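Side-chain contacts in transmembrane oligosaccharyl transferase (Archaeoglobus fulgidus, PDB 3WAJ), which belongs to the STT3 family of GT-C type membrane proteins, combining a multi-helix transmembrane region with a large C-terminal soluble region and holding a zinc ion: residues 164-169 against 427-432; 639-644 against 649-654. All coordinates share one frame; numbering follows the deposited sequence.

Contact 1. Residues 164-169 against 427-432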
ATOM      1  N   ILE A 164       9.976  -3.976   7.763  1.00 36.10           N
ATOM      2  CA  ILE A 164      11.031  -3.898   8.768  1.00 39.86           C
ATOM      3  C   ILE A 164      11.666  -5.273   8.934  1.00 43.98           C
ATOM      4  O   ILE A 164      12.875  -5.381   9.111  1.00 47.19           O
ATOM      5  CB  ILE A 164      10.557  -3.313  10.137  1.00 47.83           C
ATOM      6  CG1 ILE A 164      11.719  -3.290  11.142  1.00 42.13           C
ATOM      7  CG2 ILE A 164       9.385  -4.095  10.707  1.00 47.70           C
ATOM      8  CD1 ILE A 164      12.842  -2.332  10.766  1.00 32.61           C
ATOM      9  N   TRP A 165      10.861  -6.326   8.812  1.00 41.02           N
ATOM     10  CA  TRP A 165      11.363  -7.677   9.045  1.00 41.32           C
ATOM     11  C   TRP A 165      12.149  -8.247   7.880  1.00 40.36           C
ATOM     12  O   TRP A 165      13.001  -9.121   8.069  1.00 49.81           O
ATOM     13  CB  TRP A 165      10.224  -8.606   9.458  1.00 44.06           C
ATOM     14  CG  TRP A 165       9.567  -8.119  10.722  1.00 44.77           C
ATOM     15  CD1 TRP A 165       8.341  -7.524  10.841  1.00 43.89           C
ATOM     16  CD2 TRP A 165      10.120  -8.167  12.041  1.00 43.46           C
ATOM     17  NE1 TRP A 165       8.094  -7.212  12.156  1.00 41.87           N
ATOM     18  CE2 TRP A 165       9.169  -7.599  12.916  1.00 46.95           C
ATOM     19  CE3 TRP A 165      11.322  -8.644  12.569  1.00 42.70           C
ATOM     20  CZ2 TRP A 165       9.390  -7.488  14.299  1.00 50.04           C
ATOM     21  CZ3 TRP A 165      11.541  -8.535  13.936  1.00 47.45           C
ATOM     22  CH2 TRP A 165      10.578  -7.962  14.786  1.00 50.50           C
ATOM     23  N   GLU A 166      11.853  -7.772   6.676  1.00 35.24           N
ATOM     24  CA  GLU A 166      12.711  -8.062   5.543  1.00 39.88           C
ATOM     25  C   GLU A 166      14.100  -7.545   5.878  1.00 41.48           C
ATOM     26  O   GLU A 166      15.081  -8.267   5.772  1.00 41.44           O
ATOM     27  CB  GLU A 166      12.210  -7.358   4.286  1.00 38.62           C
ATOM     28  CG  GLU A 166      10.956  -7.914   3.694  1.00 33.05           C
ATOM     29  CD  GLU A 166      10.508  -7.102   2.507  1.00 36.01           C
ATOM     30  OE1 GLU A 166       9.432  -6.467   2.591  1.00 40.77           O
ATOM     31  OE2 GLU A 166      11.245  -7.072   1.495  1.00 33.33           O
ATOM     32  N   ALA A 167      14.181  -6.283   6.292  1.00 38.98           N
ATOM     33  CA  ALA A 167      15.479  -5.697   6.618  1.00 43.25           C
ATOM     34  C   ALA A 167      16.152  -6.440   7.774  1.00 46.96           C
ATOM     35  O   ALA A 167      17.321  -6.820   7.689  1.00 50.98           O
ATOM     36  CB  ALA A 167      15.356  -4.218   6.924  1.00 40.09           C
ATOM     37  N   PHE A 168      15.400  -6.673   8.840  1.00 40.47           N
ATOM     38  CA  PHE A 168      15.942  -7.302  10.037  1.00 41.92           C
ATOM     39  C   PHE A 168      16.486  -8.704   9.733  1.00 48.37           C
ATOM     40  O   PHE A 168      17.611  -9.021  10.099  1.00 55.57           O
ATOM     41  CB  PHE A 168      14.869  -7.351  11.135  1.00 42.99           C
ATOM     42  CG  PHE A 168      15.369  -7.855  12.469  1.00 42.17           C
ATOM     43  CD1 PHE A 168      15.604  -6.972  13.507  1.00 40.59           C
ATOM     44  CD2 PHE A 168      15.571  -9.215  12.689  1.00 49.00           C
ATOM     45  CE1 PHE A 168      16.043  -7.425  14.736  1.00 41.67           C
ATOM     46  CE2 PHE A 168      16.021  -9.677  13.911  1.00 50.40           C
ATOM     47  CZ  PHE A 168      16.256  -8.779  14.940  1.00 45.75           C
ATOM     48  N   TRP A 169      15.707  -9.551   9.076  1.00 45.48           N
ATOM     49  CA  TRP A 169      16.192 -10.904   8.832  1.00 47.11           C
ATOM     50  C   TRP A 169      17.259 -10.971   7.731  1.00 52.50           C
ATOM     51  O   TRP A 169      18.110 -11.863   7.749  1.00 62.55           O
ATOM     52  CB  TRP A 169      15.035 -11.895   8.590  1.00 40.51           C
ATOM     53  CG  TRP A 169      14.137 -12.046   9.808  1.00 43.73           C
ATOM     54  CD1 TRP A 169      12.815 -11.691   9.911  1.00 44.81           C
ATOM     55  CD2 TRP A 169      14.511 -12.559  11.100  1.00 43.95           C
ATOM     56  NE1 TRP A 169      12.348 -11.964  11.177  1.00 41.62           N
ATOM     57  CE2 TRP A 169      13.366 -12.490  11.927  1.00 45.03           C
ATOM     58  CE3 TRP A 169      15.699 -13.067  11.635  1.00 43.89           C
ATOM     59  CZ2 TRP A 169      13.380 -12.919  13.266  1.00 43.17           C
ATOM     60  CZ3 TRP A 169      15.714 -13.491  12.956  1.00 42.72           C
ATOM     61  CH2 TRP A 169      14.562 -13.412  13.760  1.00 45.66           C
ATOM     62  N   PHE A 427      11.593  -0.374  -2.654  1.00 48.60           N
ATOM     63  CA  PHE A 427      12.603  -1.176  -1.959  1.00 51.28           C
ATOM     64  C   PHE A 427      13.706  -0.328  -1.333  1.00 54.75           C
ATOM     65  O   PHE A 427      14.764  -0.849  -0.977  1.00 54.52           O
ATOM     66  CB  PHE A 427      13.236  -2.194  -2.917  1.00 55.98           C
ATOM     67  CG  PHE A 427      12.300  -3.286  -3.345  1.00 56.21           C
ATOM     68  CD1 PHE A 427      11.721  -4.128  -2.402  1.00 58.02           C
ATOM     69  CD2 PHE A 427      12.009  -3.483  -4.690  1.00 59.42           C
ATOM     70  CE1 PHE A 427      10.848  -5.152  -2.789  1.00 60.33           C
ATOM     71  CE2 PHE A 427      11.144  -4.498  -5.094  1.00 61.22           C
ATOM     72  CZ  PHE A 427      10.557  -5.336  -4.137  1.00 59.97           C
ATOM     73  N   ALA A 428      13.459   0.975  -1.201  1.00 59.81           N
ATOM     74  CA  ALA A 428      14.439   1.896  -0.629  1.00 56.95           C
ATOM     75  C   ALA A 428      14.929   1.451   0.748  1.00 56.71           C
ATOM     76  O   ALA A 428      16.113   1.617   1.064  1.00 61.27           O
ATOM     77  CB  ALA A 428      13.872   3.299  -0.567  1.00 57.06           C
ATOM     78  N   TYR A 429      14.027   0.881   1.553  1.00 49.00           N
ATOM     79  CA  TYR A 429      14.355   0.483   2.928  1.00 46.99           C
ATOM     80  C   TYR A 429      15.539  -0.485   3.024  1.00 53.80           C
ATOM     81  O   TYR A 429      16.224  -0.553   4.047  1.00 56.55           O
ATOM     82  CB  TYR A 429      13.128  -0.076   3.659  1.00 41.77           C
ATOM     83  CG  TYR A 429      12.447  -1.229   2.960  1.00 39.93           C
ATOM     84  CD1 TYR A 429      12.911  -2.529   3.100  1.00 40.23           C
ATOM     85  CD2 TYR A 429      11.322  -1.023   2.183  1.00 37.67           C
ATOM     86  CE1 TYR A 429      12.286  -3.592   2.459  1.00 38.86           C
ATOM     87  CE2 TYR A 429      10.696  -2.067   1.553  1.00 42.07           C
ATOM     88  CZ  TYR A 429      11.188  -3.352   1.686  1.00 40.04           C
ATOM     89  OH  TYR A 429      10.559  -4.400   1.052  1.00 35.05           O
ATOM     90  N   TYR A 430      15.795  -1.223   1.952  1.00 52.10           N
ATOM     91  CA  TYR A 430      16.935  -2.126   1.942  1.00 49.34           C
ATOM     92  C   TYR A 430      18.286  -1.397   1.953  1.00 55.04           C
ATOM     93  O   TYR A 430      19.307  -1.977   2.347  1.00 54.75           O
ATOM     94  CB  TYR A 430      16.835  -3.076   0.754  1.00 47.84           C
ATOM     95  CG  TYR A 430      15.954  -4.299   0.971  1.00 44.93           C
ATOM     96  CD1 TYR A 430      16.269  -5.242   1.935  1.00 47.23           C
ATOM     97  CD2 TYR A 430      14.856  -4.534   0.174  1.00 43.80           C
ATOM     98  CE1 TYR A 430      15.500  -6.368   2.116  1.00 46.00           C
ATOM     99  CE2 TYR A 430      14.075  -5.662   0.343  1.00 47.18           C
ATOM    100  CZ  TYR A 430      14.407  -6.576   1.315  1.00 45.92           C
ATOM    101  OH  TYR A 430      13.646  -7.705   1.497  1.00 37.89           O
ATOM    102  N   PHE A 431      18.303  -0.132   1.530  1.00 53.85           N
ATOM    103  CA  PHE A 431      19.560   0.622   1.500  1.00 61.64           C
ATOM    104  C   PHE A 431      19.923   1.134   2.892  1.00 59.78           C
ATOM    105  O   PHE A 431      21.081   1.454   3.162  1.00 57.61           O
ATOM    106  CB  PHE A 431      19.497   1.785   0.492  1.00 75.11           C
ATOM    107  CG  PHE A 431      19.553   1.353  -0.953  1.00 84.52           C
ATOM    108  CD1 PHE A 431      20.457   0.384  -1.368  1.00 90.41           C
ATOM    109  CD2 PHE A 431      18.694   1.912  -1.895  1.00 91.31           C
ATOM    110  CE1 PHE A 431      20.507  -0.022  -2.700  1.00 96.03           C
ATOM    111  CE2 PHE A 431      18.737   1.513  -3.230  1.00 94.16           C
ATOM    112  CZ  PHE A 431      19.642   0.546  -3.631  1.00 96.38           C
ATOM    113  N   ALA A 432      18.924   1.193   3.772  1.00 56.92           N
ATOM    114  CA  ALA A 432      19.114   1.725   5.117  1.00 54.76           C
ATOM    115  C   ALA A 432      20.290   1.061   5.846  1.00 51.03           C
ATOM    116  O   ALA A 432      21.235   1.733   6.255  1.00 51.51           O
ATOM    117  CB  ALA A 432      17.840   1.578   5.914  1.00 51.37           C
TER
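Helices 163-181 and 429-446 approach each other near their starts, with the CA atoms of Ala167 and Tyr430 6.1 Å apart. Three side chains carry the contact: Glu166 from one side, and Tyr429 and Tyr430 from the other. Glu166 runs straight beyond CG (chi2 177°), which carries its carboxylate across to both phenols. Its OE2 is the shared point. Tyr429 OH donates to Glu166 OE2 over 2.8 Å. This donor comes from the syn side, equally near Glu166 OE1, and lies 35° out of the carboxylate plane. The carboxylate stands nearly perpendicular to the Tyr429 ring. With its CG between the backbone N and the carbonyl carbon (chi1 55°), the Tyr429 ring is directed at the acid, and its hydroxyl ends at the carboxylate. Tyr430 reaches the same oxygen from a different direction. Its OH is modelled 2.5 Å from Glu166 OE2, which is very short and perhaps doubtful in detail; the same hydroxyl is also hydrogen-bonded to Tyr211 OH. The two tyrosines pack on each other as well, with Tyr429 CE1 3.4 Å above the plane of the Tyr430 ring, toward its rim. Phe151 of helix 150-153 touches Ala167, and Trp215 touches both Glu166 and Tyr430. The other carboxylate oxygen, Glu166 OE1, is hydrogen-bonded to ND1 of the zinc ligand His163. Glu166 is therefore a second-shell residue. Its buried carboxylate links a first-shell histidine to two tyrosines of a helix remote in sequence, and these bonds should limit how far the acid and the imidazole can turn.

Contact 2. Residues 639-644 against 649-654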
ATOM      1  N   GLY A 639      -9.350  22.764 -19.194  1.00 35.53           N
ATOM      2  CA  GLY A 639      -8.313  23.738 -18.887  1.00 30.85           C
ATOM      3  C   GLY A 639      -8.283  24.283 -17.464  1.00 38.75           C
ATOM      4  O   GLY A 639      -8.243  23.535 -16.479  1.00 40.79           O
ATOM      5  N   TYR A 640      -8.282  25.611 -17.358  1.00 37.56           N
ATOM      6  CA  TYR A 640      -8.006  26.274 -16.095  1.00 32.93           C
ATOM      7  C   TYR A 640      -8.798  27.535 -15.972  1.00 37.07           C
ATOM      8  O   TYR A 640      -9.115  28.190 -16.986  1.00 41.73           O
ATOM      9  CB  TYR A 640      -6.516  26.650 -16.009  1.00 24.56           C
ATOM     10  CG  TYR A 640      -5.599  25.463 -16.099  1.00 38.72           C
ATOM     11  CD1 TYR A 640      -5.109  25.033 -17.337  1.00 41.05           C
ATOM     12  CD2 TYR A 640      -5.246  24.748 -14.962  1.00 33.22           C
ATOM     13  CE1 TYR A 640      -4.277  23.937 -17.437  1.00 39.38           C
ATOM     14  CE2 TYR A 640      -4.408  23.644 -15.046  1.00 39.83           C
ATOM     15  CZ  TYR A 640      -3.924  23.242 -16.290  1.00 47.05           C
ATOM     16  OH  TYR A 640      -3.097  22.138 -16.400  1.00 47.65           O
ATOM     17  N   PHE A 641      -9.095  27.886 -14.724  1.00 31.32           N
ATOM     18  CA  PHE A 641      -9.575  29.226 -14.398  1.00 33.00           C
ATOM     19  C   PHE A 641      -8.362  30.114 -14.160  1.00 33.84           C
ATOM     20  O   PHE A 641      -7.341  29.652 -13.641  1.00 36.12           O
ATOM     21  CB  PHE A 641     -10.425  29.197 -13.123  1.00 28.24           C
ATOM     22  CG  PHE A 641     -11.809  28.641 -13.327  1.00 34.29           C
ATOM     23  CD1 PHE A 641     -12.677  29.236 -14.240  1.00 33.30           C
ATOM     24  CD2 PHE A 641     -12.250  27.539 -12.594  1.00 34.58           C
ATOM     25  CE1 PHE A 641     -13.952  28.741 -14.440  1.00 33.39           C
ATOM     26  CE2 PHE A 641     -13.522  27.030 -12.787  1.00 35.94           C
ATOM     27  CZ  PHE A 641     -14.379  27.636 -13.710  1.00 40.63           C
ATOM     28  N   TYR A 642      -8.476  31.384 -14.518  1.00 31.09           N
ATOM     29  CA  TYR A 642      -7.376  32.331 -14.318  1.00 36.48           C
ATOM     30  C   TYR A 642      -7.859  33.791 -14.248  1.00 37.21           C
ATOM     31  O   TYR A 642      -8.949  34.120 -14.739  1.00 34.84           O
ATOM     32  CB  TYR A 642      -6.387  32.209 -15.478  1.00 30.09           C
ATOM     33  CG  TYR A 642      -6.971  32.731 -16.772  1.00 29.97           C
ATOM     34  CD1 TYR A 642      -7.729  31.907 -17.590  1.00 29.58           C
ATOM     35  CD2 TYR A 642      -6.797  34.061 -17.158  1.00 31.58           C
ATOM     36  CE1 TYR A 642      -8.285  32.377 -18.761  1.00 30.40           C
ATOM     37  CE2 TYR A 642      -7.339  34.542 -18.335  1.00 30.94           C
ATOM     38  CZ  TYR A 642      -8.080  33.693 -19.133  1.00 35.30           C
ATOM     39  OH  TYR A 642      -8.626  34.162 -20.308  1.00 36.63           O
ATOM     40  N   TYR A 643      -7.022  34.659 -13.681  1.00 34.58           N
ATOM     41  CA  TYR A 643      -7.179  36.109 -13.817  1.00 36.96           C
ATOM     42  C   TYR A 643      -6.118  36.685 -14.753  1.00 42.26           C
ATOM     43  O   TYR A 643      -4.918  36.421 -14.597  1.00 36.29           O
ATOM     44  CB  TYR A 643      -7.086  36.798 -12.465  1.00 36.99           C
ATOM     45  CG  TYR A 643      -8.157  36.338 -11.531  1.00 35.64           C
ATOM     46  CD1 TYR A 643      -9.356  37.038 -11.408  1.00 30.71           C
ATOM     47  CD2 TYR A 643      -7.991  35.177 -10.795  1.00 32.74           C
ATOM     48  CE1 TYR A 643     -10.355  36.596 -10.539  1.00 34.15           C
ATOM     49  CE2 TYR A 643      -8.975  34.725  -9.946  1.00 36.54           C
ATOM     50  CZ  TYR A 643     -10.148  35.436  -9.816  1.00 38.29           C
ATOM     51  OH  TYR A 643     -11.099  34.945  -8.965  1.00 40.35           O
ATOM     52  N   SER A 644      -6.569  37.469 -15.729  1.00 43.43           N
ATOM     53  CA  SER A 644      -5.677  38.071 -16.712  1.00 42.20           C
ATOM     54  C   SER A 644      -4.834  39.142 -16.034  1.00 45.32           C
ATOM     55  O   SER A 644      -5.117  39.532 -14.895  1.00 44.62           O
ATOM     56  CB  SER A 644      -6.476  38.690 -17.857  1.00 34.58           C
ATOM     57  OG  SER A 644      -7.152  39.854 -17.434  1.00 44.38           O
ATOM     58  N   PHE A 649     -11.458  37.816 -14.877  1.00 35.83           N
ATOM     59  CA  PHE A 649     -11.624  36.394 -14.623  1.00 32.19           C
ATOM     60  C   PHE A 649     -11.981  35.678 -15.914  1.00 42.75           C
ATOM     61  O   PHE A 649     -12.815  36.161 -16.696  1.00 44.05           O
ATOM     62  CB  PHE A 649     -12.738  36.156 -13.598  1.00 31.17           C
ATOM     63  CG  PHE A 649     -12.789  34.735 -13.070  1.00 31.57           C
ATOM     64  CD1 PHE A 649     -13.947  33.977 -13.184  1.00 28.16           C
ATOM     65  CD2 PHE A 649     -11.675  34.157 -12.460  1.00 28.58           C
ATOM     66  CE1 PHE A 649     -14.006  32.677 -12.685  1.00 30.11           C
ATOM     67  CE2 PHE A 649     -11.724  32.857 -11.963  1.00 34.15           C
ATOM     68  CZ  PHE A 649     -12.886  32.113 -12.079  1.00 31.31           C
ATOM     69  N   GLY A 650     -11.367  34.517 -16.138  1.00 44.58           N
ATOM     70  CA  GLY A 650     -11.676  33.743 -17.317  1.00 32.18           C
ATOM     71  C   GLY A 650     -11.451  32.260 -17.143  1.00 36.38           C
ATOM     72  O   GLY A 650     -10.835  31.811 -16.162  1.00 37.34           O
ATOM     73  N   TYR A 651     -11.965  31.506 -18.113  1.00 38.73           N
ATOM     74  CA  TYR A 651     -11.672  30.096 -18.262  1.00 41.91           C
ATOM     75  C   TYR A 651     -11.044  29.840 -19.643  1.00 39.58           C
ATOM     76  O   TYR A 651     -11.529  30.310 -20.672  1.00 36.39           O
ATOM     77  CB  TYR A 651     -12.946  29.261 -18.095  1.00 40.70           C
ATOM     78  CG  TYR A 651     -12.750  27.791 -18.437  1.00 43.31           C
ATOM     79  CD1 TYR A 651     -12.154  26.925 -17.530  1.00 42.12           C
ATOM     80  CD2 TYR A 651     -13.162  27.274 -19.666  1.00 30.74           C
ATOM     81  CE1 TYR A 651     -11.973  25.586 -17.833  1.00 43.05           C
ATOM     82  CE2 TYR A 651     -12.989  25.948 -19.973  1.00 32.65           C
ATOM     83  CZ  TYR A 651     -12.393  25.102 -19.053  1.00 41.91           C
ATOM     84  OH  TYR A 651     -12.211  23.769 -19.351  1.00 44.41           O
ATOM     85  N   ALA A 652      -9.965  29.080 -19.664  1.00 39.72           N
ATOM     86  CA  ALA A 652      -9.373  28.649 -20.928  1.00 37.12           C
ATOM     87  C   ALA A 652      -9.360  27.123 -20.980  1.00 43.58           C
ATOM     88  O   ALA A 652      -8.933  26.477 -20.026  1.00 40.13           O
ATOM     89  CB  ALA A 652      -7.975  29.203 -21.068  1.00 27.23           C
ATOM     90  N   ASN A 653      -9.817  26.550 -22.092  1.00 49.14           N
ATOM     91  CA  ASN A 653      -9.813  25.100 -22.246  1.00 55.67           C
ATOM     92  C   ASN A 653      -8.399  24.586 -22.337  1.00 47.83           C
ATOM     93  O   ASN A 653      -8.147  23.407 -22.150  1.00 46.69           O
ATOM     94  CB  ASN A 653     -10.600  24.673 -23.481  1.00 64.64           C
ATOM     95  CG  ASN A 653     -10.758  25.792 -24.478  1.00 73.76           C
ATOM     96  OD1 ASN A 653     -10.122  26.838 -24.354  1.00 85.56           O
ATOM     97  ND2 ASN A 653     -11.611  25.587 -25.472  1.00 70.82           N
ATOM     98  N   SER A 654      -7.473  25.490 -22.615  1.00 45.85           N
ATOM     99  CA  SER A 654      -6.065  25.140 -22.709  1.00 46.21           C
ATOM    100  C   SER A 654      -5.239  26.272 -22.116  1.00 45.69           C
ATOM    101  O   SER A 654      -5.577  27.443 -22.289  1.00 49.72           O
ATOM    102  CB  SER A 654      -5.689  24.934 -24.179  1.00 45.80           C
ATOM    103  OG  SER A 654      -4.329  25.232 -24.390  1.00 52.63           O
TER
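Phe649 and Tyr651 both set CG anti to the backbone N (chi1 -168° and 172°), while Phe641 and Tyr643, opposite them, keep CG beside it. The strand alternation puts all four side chains on one face, and these torsions turn the rings toward one another. Phe641 lies between its two partners. The edge of Tyr651 meets its face in a T-shaped pair, with centroids 5.5 Å apart and planes at 62°. Phe649 lies nearly parallel to Phe641 but slid aside, so the two rings barely overlap and meet at Phe641 CD1 and Phe649 CZ, 3.6 Å apart. Phe649 CD2 rests over the rim of the Tyr643 face, 3.3 Å from Tyr643 CZ. Tyr651 extends back along the neighbouring strand. Its OH accepts a nearly straight bond from Gly639 N, at 3.0 Å. Gly639 CA also makes a CA-H...O contact with Ala652 O at 3.0 Å. On the other face, Tyr642 lies across Gly650, whose CA makes a CH-pi contact 4.2 Å from the ring centroid. Tyr642 CE1 touches Ala652 CB at 3.9 Å. Tyr640-Ala652 and Tyr642-Gly650 are hydrogen-bonded pairs, with two backbone bonds each. Helix 740-755 packs against the ring cluster through Tyr749, Ala750, Leu754 and Tyr755. This is an antiparallel beta hairpin with cross-strand aromatic pairs, and strand 663-664 extends it into a small sheet.

The two contacts lie about 47 Å apart between centres, and about 30 Å at their nearest atoms, so they do not touch. They follow one another in the chain. Contact 1 joins segments 258 residues apart in sequence. Contact 2 is local, closing a hairpin with four residues between its segments. Only contact 1 adjoins the zinc site formed by Asp47, Asp161 and His163: the Glu166 side chain is about 7 Å from the zinc ion and about 4 Å from a bound sulfate, probably from the crystallisation liquor. The centre of contact 1 is about 16 Å from the centre of the chain, while that of contact 2 is about 36 Å from it.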